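Long-range contact in capsular polysaccharide biosynthesis protein (Burkholderia pseudomallei, PDB 4BQN), which binds coenzyme A and probably acts as an acetyltransferase in the biosynthesis of capsular polysaccharide: residues A[97-109]-A[193-207]. The protein carries 1 engineered substitution. Numbering follows the deposited sequence. Where two conformers were deposited one is given.
With COA (coenzyme A), chain C.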
# COMPACT_ATOMS: atom_id res chain seq x y z
N TYR A 97 -5.53 6.23 1.00
CA TYR A 97 -4.72 5.08 1.34
C TYR A 97 -4.40 4.37 0.02
O TYR A 97 -5.30 3.86 -0.67
CB TYR A 97 -5.44 4.15 2.31
CG TYR A 97 -4.64 2.92 2.61
CD1 TYR A 97 -3.42 2.99 3.29
CD2 TYR A 97 -5.08 1.67 2.18
CE1 TYR A 97 -2.68 1.86 3.56
CE2 TYR A 97 -4.34 0.52 2.45
CZ TYR A 97 -3.14 0.62 3.13
OH TYR A 97 -2.40 -0.49 3.42
N MET A 98 -3.13 4.38 -0.36
CA MET A 98 -2.75 3.91 -1.68
C MET A 98 -2.49 2.40 -1.66
O MET A 98 -1.53 1.93 -1.06
CB MET A 98 -1.50 4.68 -2.15
CG MET A 98 -1.76 6.16 -2.30
SD MET A 98 -0.26 7.14 -2.50
CE MET A 98 0.23 7.33 -0.78
N HIS A 99 -3.35 1.65 -2.34
CA HIS A 99 -3.26 0.20 -2.42
C HIS A 99 -3.56 -0.16 -3.87
O HIS A 99 -4.52 0.35 -4.46
CB HIS A 99 -4.25 -0.42 -1.43
CG HIS A 99 -4.32 -1.91 -1.46
ND1 HIS A 99 -3.96 -2.70 -0.38
CD2 HIS A 99 -4.76 -2.77 -2.41
CE1 HIS A 99 -4.18 -3.97 -0.67
NE2 HIS A 99 -4.65 -4.04 -1.90
N TRP A 100 -2.72 -1.01 -4.45
CA TRP A 100 -2.83 -1.34 -5.86
C TRP A 100 -2.19 -2.69 -6.10
O TRP A 100 -0.98 -2.83 -5.93
CB TRP A 100 -2.11 -0.27 -6.68
CG TRP A 100 -2.22 -0.42 -8.15
CD1 TRP A 100 -1.32 -1.01 -9.01
CD2 TRP A 100 -3.28 0.10 -8.98
NE1 TRP A 100 -1.77 -0.92 -10.31
CE2 TRP A 100 -2.97 -0.25 -10.32
CE3 TRP A 100 -4.46 0.80 -8.71
CZ2 TRP A 100 -3.79 0.11 -11.39
CZ3 TRP A 100 -5.28 1.16 -9.78
CH2 TRP A 100 -4.95 0.80 -11.10
N GLU A 101 -2.99 -3.67 -6.51
CA GLU A 101 -2.52 -5.05 -6.72
C GLU A 101 -2.12 -5.32 -8.17
O GLU A 101 -1.78 -6.44 -8.53
CB GLU A 101 -3.59 -6.06 -6.25
CG GLU A 101 -3.82 -5.94 -4.76
CD GLU A 101 -4.98 -6.75 -4.27
OE1 GLU A 101 -5.32 -7.77 -4.91
OE2 GLU A 101 -5.55 -6.36 -3.24
N GLY A 102 -2.15 -4.29 -9.02
CA GLY A 102 -1.99 -4.53 -10.44
C GLY A 102 -0.64 -5.05 -10.88
O GLY A 102 -0.56 -5.74 -11.88
N TYR A 103 0.43 -4.76 -10.14
CA TYR A 103 1.72 -5.34 -10.52
C TYR A 103 1.88 -6.77 -10.06
O TYR A 103 2.56 -7.57 -10.72
CB TYR A 103 2.88 -4.53 -9.94
CG TYR A 103 2.89 -3.11 -10.41
CD1 TYR A 103 3.30 -2.78 -11.70
CD2 TYR A 103 2.54 -2.07 -9.54
CE1 TYR A 103 3.31 -1.46 -12.13
CE2 TYR A 103 2.55 -0.75 -9.96
CZ TYR A 103 2.95 -0.45 -11.24
OH TYR A 103 2.97 0.87 -11.63
N HIS A 104 1.28 -7.09 -8.91
CA HIS A 104 1.53 -8.36 -8.23
C HIS A 104 0.18 -8.96 -7.84
O HIS A 104 -0.18 -9.02 -6.67
CB HIS A 104 2.42 -8.17 -6.98
CG HIS A 104 3.43 -7.07 -7.12
ND1 HIS A 104 3.32 -5.88 -6.43
CD2 HIS A 104 4.56 -6.98 -7.87
CE1 HIS A 104 4.33 -5.10 -6.75
NE2 HIS A 104 5.11 -5.74 -7.61
N PRO A 105 -0.58 -9.44 -8.84
CA PRO A 105 -1.96 -9.80 -8.55
C PRO A 105 -2.08 -11.06 -7.70
O PRO A 105 -3.17 -11.38 -7.23
CB PRO A 105 -2.58 -10.01 -9.95
CG PRO A 105 -1.65 -9.35 -10.90
CD PRO A 105 -0.28 -9.46 -10.28
N THR A 106 -0.97 -11.79 -7.51
CA THR A 106 -0.99 -13.00 -6.69
C THR A 106 -0.61 -12.74 -5.23
O THR A 106 -0.59 -13.68 -4.44
CB THR A 106 -0.01 -14.05 -7.25
OG1 THR A 106 1.32 -13.57 -7.13
CG2 THR A 106 -0.31 -14.39 -8.71
N VAL A 107 -0.32 -11.49 -4.87
CA VAL A 107 0.27 -11.18 -3.56
C VAL A 107 -0.76 -10.53 -2.65
O VAL A 107 -1.50 -9.65 -3.07
CB VAL A 107 1.52 -10.27 -3.70
CG1 VAL A 107 2.08 -9.85 -2.34
CG2 VAL A 107 2.60 -10.97 -4.52
N ASN A 108 -0.78 -10.94 -1.39
CA ASN A 108 -1.56 -10.24 -0.38
C ASN A 108 -0.84 -10.38 0.97
O ASN A 108 0.36 -10.64 1.00
CB ASN A 108 -3.01 -10.72 -0.37
CG ASN A 108 -3.96 -9.62 0.06
OD1 ASN A 108 -3.99 -9.24 1.23
ND2 ASN A 108 -4.71 -9.06 -0.89
N SER A 109 -1.55 -10.18 2.07
CA SER A 109 -0.96 -10.37 3.38
C SER A 109 -1.82 -11.37 4.13
O SER A 109 -3.03 -11.48 3.86
CB SER A 109 -0.87 -9.05 4.12
OG SER A 109 -0.05 -8.15 3.39
N LYS A 193 5.47 3.41 -15.56
CA LYS A 193 6.34 3.72 -14.43
C LYS A 193 5.98 2.80 -13.29
O LYS A 193 4.80 2.57 -13.03
CB LYS A 193 6.11 5.17 -13.96
CG LYS A 193 6.54 6.23 -14.94
CD LYS A 193 5.95 7.58 -14.55
CE LYS A 193 5.70 8.43 -15.79
NZ LYS A 193 4.67 7.84 -16.69
N ARG A 194 6.98 2.29 -12.58
CA ARG A 194 6.70 1.43 -11.43
C ARG A 194 6.25 2.30 -10.27
O ARG A 194 7.04 3.04 -9.70
CB ARG A 194 7.95 0.63 -11.05
CG ARG A 194 7.69 -0.42 -9.99
CD ARG A 194 8.98 -1.03 -9.46
NE ARG A 194 9.86 -1.61 -10.49
CZ ARG A 194 9.84 -2.89 -10.86
NH1 ARG A 194 8.95 -3.73 -10.36
NH2 ARG A 194 10.71 -3.34 -11.76
N LEU A 195 4.97 2.19 -9.91
CA LEU A 195 4.38 3.08 -8.91
C LEU A 195 4.26 2.46 -7.52
O LEU A 195 4.06 3.18 -6.54
CB LEU A 195 3.01 3.56 -9.37
CG LEU A 195 2.99 4.43 -10.65
CD1 LEU A 195 1.56 4.84 -10.97
CD2 LEU A 195 3.91 5.63 -10.52
N PHE A 196 4.39 1.14 -7.44
CA PHE A 196 4.30 0.39 -6.18
C PHE A 196 5.37 -0.67 -6.15
O PHE A 196 5.54 -1.39 -7.14
CB PHE A 196 2.94 -0.29 -6.01
CG PHE A 196 1.80 0.66 -5.73
CD1 PHE A 196 1.18 1.37 -6.75
CD2 PHE A 196 1.33 0.82 -4.43
CE1 PHE A 196 0.12 2.23 -6.48
CE2 PHE A 196 0.26 1.68 -4.16
CZ PHE A 196 -0.33 2.39 -5.18
N TYR A 197 6.05 -0.81 -5.00
CA TYR A 197 6.95 -1.93 -4.73
C TYR A 197 6.20 -3.15 -4.16
O TYR A 197 6.61 -4.31 -4.36
CB TYR A 197 8.00 -1.51 -3.72
CG TYR A 197 9.04 -0.55 -4.24
CD1 TYR A 197 9.78 -0.84 -5.39
CD2 TYR A 197 9.32 0.63 -3.55
CE1 TYR A 197 10.75 0.03 -5.86
CE2 TYR A 197 10.30 1.52 -4.01
CZ TYR A 197 11.02 1.21 -5.16
OH TYR A 197 12.00 2.05 -5.64
N THR A 198 5.14 -2.88 -3.39
CA THR A 198 4.20 -3.89 -2.93
C THR A 198 2.83 -3.23 -3.03
O THR A 198 2.75 -2.00 -3.26
CB THR A 198 4.39 -4.29 -1.46
OG1 THR A 198 3.92 -3.21 -0.65
CG2 THR A 198 5.88 -4.55 -1.14
N MET A 199 1.76 -4.01 -2.87
CA MET A 199 0.41 -3.47 -3.01
C MET A 199 0.17 -2.20 -2.21
O MET A 199 -0.67 -1.39 -2.58
CB MET A 199 -0.62 -4.53 -2.62
CG MET A 199 -0.56 -5.00 -1.18
SD MET A 199 -1.65 -6.42 -1.00
CE MET A 199 -1.69 -6.59 0.78
N ASN A 200 0.87 -2.05 -1.08
CA ASN A 200 0.62 -0.87 -0.23
C ASN A 200 1.88 -0.07 0.10
O ASN A 200 1.89 0.76 1.02
CB ASN A 200 -0.19 -1.27 1.02
CG ASN A 200 0.49 -2.39 1.79
OD1 ASN A 200 1.71 -2.51 1.73
ND2 ASN A 200 -0.29 -3.23 2.47
N HIS A 201 2.93 -0.27 -0.70
CA HIS A 201 4.14 0.53 -0.59
C HIS A 201 4.44 1.26 -1.90
O HIS A 201 5.13 0.74 -2.77
CB HIS A 201 5.35 -0.32 -0.21
CG HIS A 201 5.36 -0.80 1.21
ND1 HIS A 201 6.36 -1.60 1.70
CD2 HIS A 201 4.49 -0.61 2.24
CE1 HIS A 201 6.13 -1.87 2.98
NE2 HIS A 201 5.01 -1.27 3.33
N PRO A 202 3.92 2.49 -2.04
CA PRO A 202 4.26 3.35 -3.18
C PRO A 202 5.76 3.55 -3.34
O PRO A 202 6.50 3.64 -2.35
CB PRO A 202 3.59 4.68 -2.81
CG PRO A 202 2.41 4.26 -1.99
CD PRO A 202 2.88 3.08 -1.18
N THR A 203 6.20 3.62 -4.59
CA THR A 203 7.57 4.00 -4.90
C THR A 203 7.71 5.52 -4.76
O THR A 203 6.73 6.26 -4.64
CB THR A 203 7.94 3.64 -6.34
OG1 THR A 203 7.10 4.39 -7.23
CG2 THR A 203 7.76 2.13 -6.61
N ALA A 204 8.96 5.99 -4.82
CA ALA A 204 9.25 7.43 -4.78
C ALA A 204 8.38 8.27 -5.70
O ALA A 204 7.90 9.33 -5.31
CB ALA A 204 10.71 7.68 -5.10
N ALA A 205 8.23 7.82 -6.95
CA ALA A 205 7.48 8.61 -7.93
C ALA A 205 6.05 8.84 -7.45
O ALA A 205 5.50 9.94 -7.56
CB ALA A 205 7.49 7.91 -9.28
N LEU A 206 5.43 7.80 -6.92
CA LEU A 206 4.06 7.93 -6.42
C LEU A 206 3.99 8.76 -5.12
O LEU A 206 3.06 9.56 -4.95
CB LEU A 206 3.37 6.58 -6.27
CG LEU A 206 1.88 6.66 -5.91
CD1 LEU A 206 1.11 7.49 -6.93
CD2 LEU A 206 1.30 5.27 -5.78
N MET A 207 4.97 8.59 -4.22
CA MET A 207 5.01 9.42 -3.03
C MET A 207 5.17 10.89 -3.38
O MET A 207 4.54 11.74 -2.73
CB MET A 207 6.15 8.97 -2.10
CG MET A 207 5.90 7.62 -1.41
SD MET A 207 4.34 7.46 -0.53
CE MET A 207 4.43 8.87 0.59
N1A COA C . -8.01 -2.76 -2.64
C2A COA C . -8.09 -3.94 -1.98
N3A COA C . -7.91 -4.03 -0.65
C4A COA C . -7.67 -2.92 0.07
C5A COA C . -7.58 -1.62 -0.58
C6A COA C . -7.77 -1.59 -2.03
N6A COA C . -7.69 -0.42 -2.69
N7A COA C . -7.33 -0.68 0.36
C8A COA C . -7.27 -1.34 1.55
N9A COA C . -7.45 -2.67 1.36
C1B COA C . -7.51 -3.73 2.37
C2B COA C . -6.60 -3.54 3.58
O2B COA C . -5.30 -4.07 3.31
C3B COA C . -7.38 -4.33 4.62
O3B COA C . -7.14 -5.73 4.35
P3B COA C . -7.54 -6.89 5.38
O7A COA C . -6.94 -8.13 4.76
O8A COA C . -6.89 -6.49 6.67
O9A COA C . -9.05 -6.90 5.44
C4B COA C . -8.84 -4.02 4.27
O4B COA C . -8.84 -3.65 2.89
C5B COA C . -9.46 -2.91 5.11
O5B COA C . -8.63 -1.76 4.97
P1A COA C . -9.22 -0.32 4.70
O1A COA C . -8.04 0.58 4.46
O2A COA C . -10.29 -0.36 3.65
O3A COA C . -9.97 0.12 6.05
P2A COA C . -9.55 0.29 7.59
O4A COA C . -10.31 -0.74 8.38
O5A COA C . -9.80 1.74 7.91
O6A COA C . -8.00 -0.04 7.69
CBP COA C . -5.61 0.10 7.49
CCP COA C . -6.92 0.88 7.43
CDP COA C . -4.43 1.02 7.22
CEP COA C . -5.44 -0.42 8.91
CAP COA C . -5.70 -1.06 6.46
OAP COA C . -5.65 -0.53 5.13
C9P COA C . -4.67 -2.18 6.56
O9P COA C . -4.85 -3.11 7.33
N8P COA C . -3.61 -2.15 5.74
C7P COA C . -2.62 -3.21 5.72
C6P COA C . -1.66 -3.21 6.90
C5P COA C . -0.89 -1.92 6.88
O5P COA C . -1.30 -0.94 7.49
N4P COA C . 0.22 -1.93 6.18
C3P COA C . 1.06 -0.77 6.07
C2P COA C . 1.23 -0.40 4.61
S1P COA C . 1.71 1.28 4.53
O HOH W 1 -3.22 -2.71 2.23
O HOH W 2 2.16 -6.60 -3.79
O HOH W 3 6.87 -3.54 -8.36
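His99 lines the coenzyme A pocket of this WcbI-family protein with Met199 behind it, where the loop after strand 91-94 meets the type I turn Thr198–His201. The imidazole is sandwiched: the adenine packs over one face, with C4A near the ring centre, while Met199 CB sits over the other, 4.2 Å from the centroid. The imidazole's rotation is fixed from the edge, because His99 NE2 bonds the anti lone pair of Glu101 OE2 at 2.8 Å, nearly straight (173°) and in the ring plane; Glu101 OE1 in turn forms a salt bridge with Arg299. Beyond CG, Met199 runs extended, which in one of its two conformers carries CE to Asn108 OD1. The backbones are tied where Trp100 N reaches a lone pair of Met199 O at 2.8 Å.

The side chains of Trp100 and Phe196 cross at about a right angle, yet the five-membered ring and the phenyl lie 18° from parallel, slid apart. Trp100 CB makes a CH-pi contact, 3.6 Å from the Phe196 centroid. With CG anti to the backbone N (chi1 -176°), the indole instead reaches helices 153-167 and 183-189. Met98 crosses Pro202 almost perpendicularly, CB to CG 3.9 Å.

Pantetheine N8P donates to Tyr97 OH at 3.1 Å. One water bridges Tyr97 OH, His99 ND1 and the ribose hydroxyl O2B, and accepts from Asn200 ND2 at 3.0 Å, while Asn200 OD1 is hydrogen-bonded to Tyr120 OH.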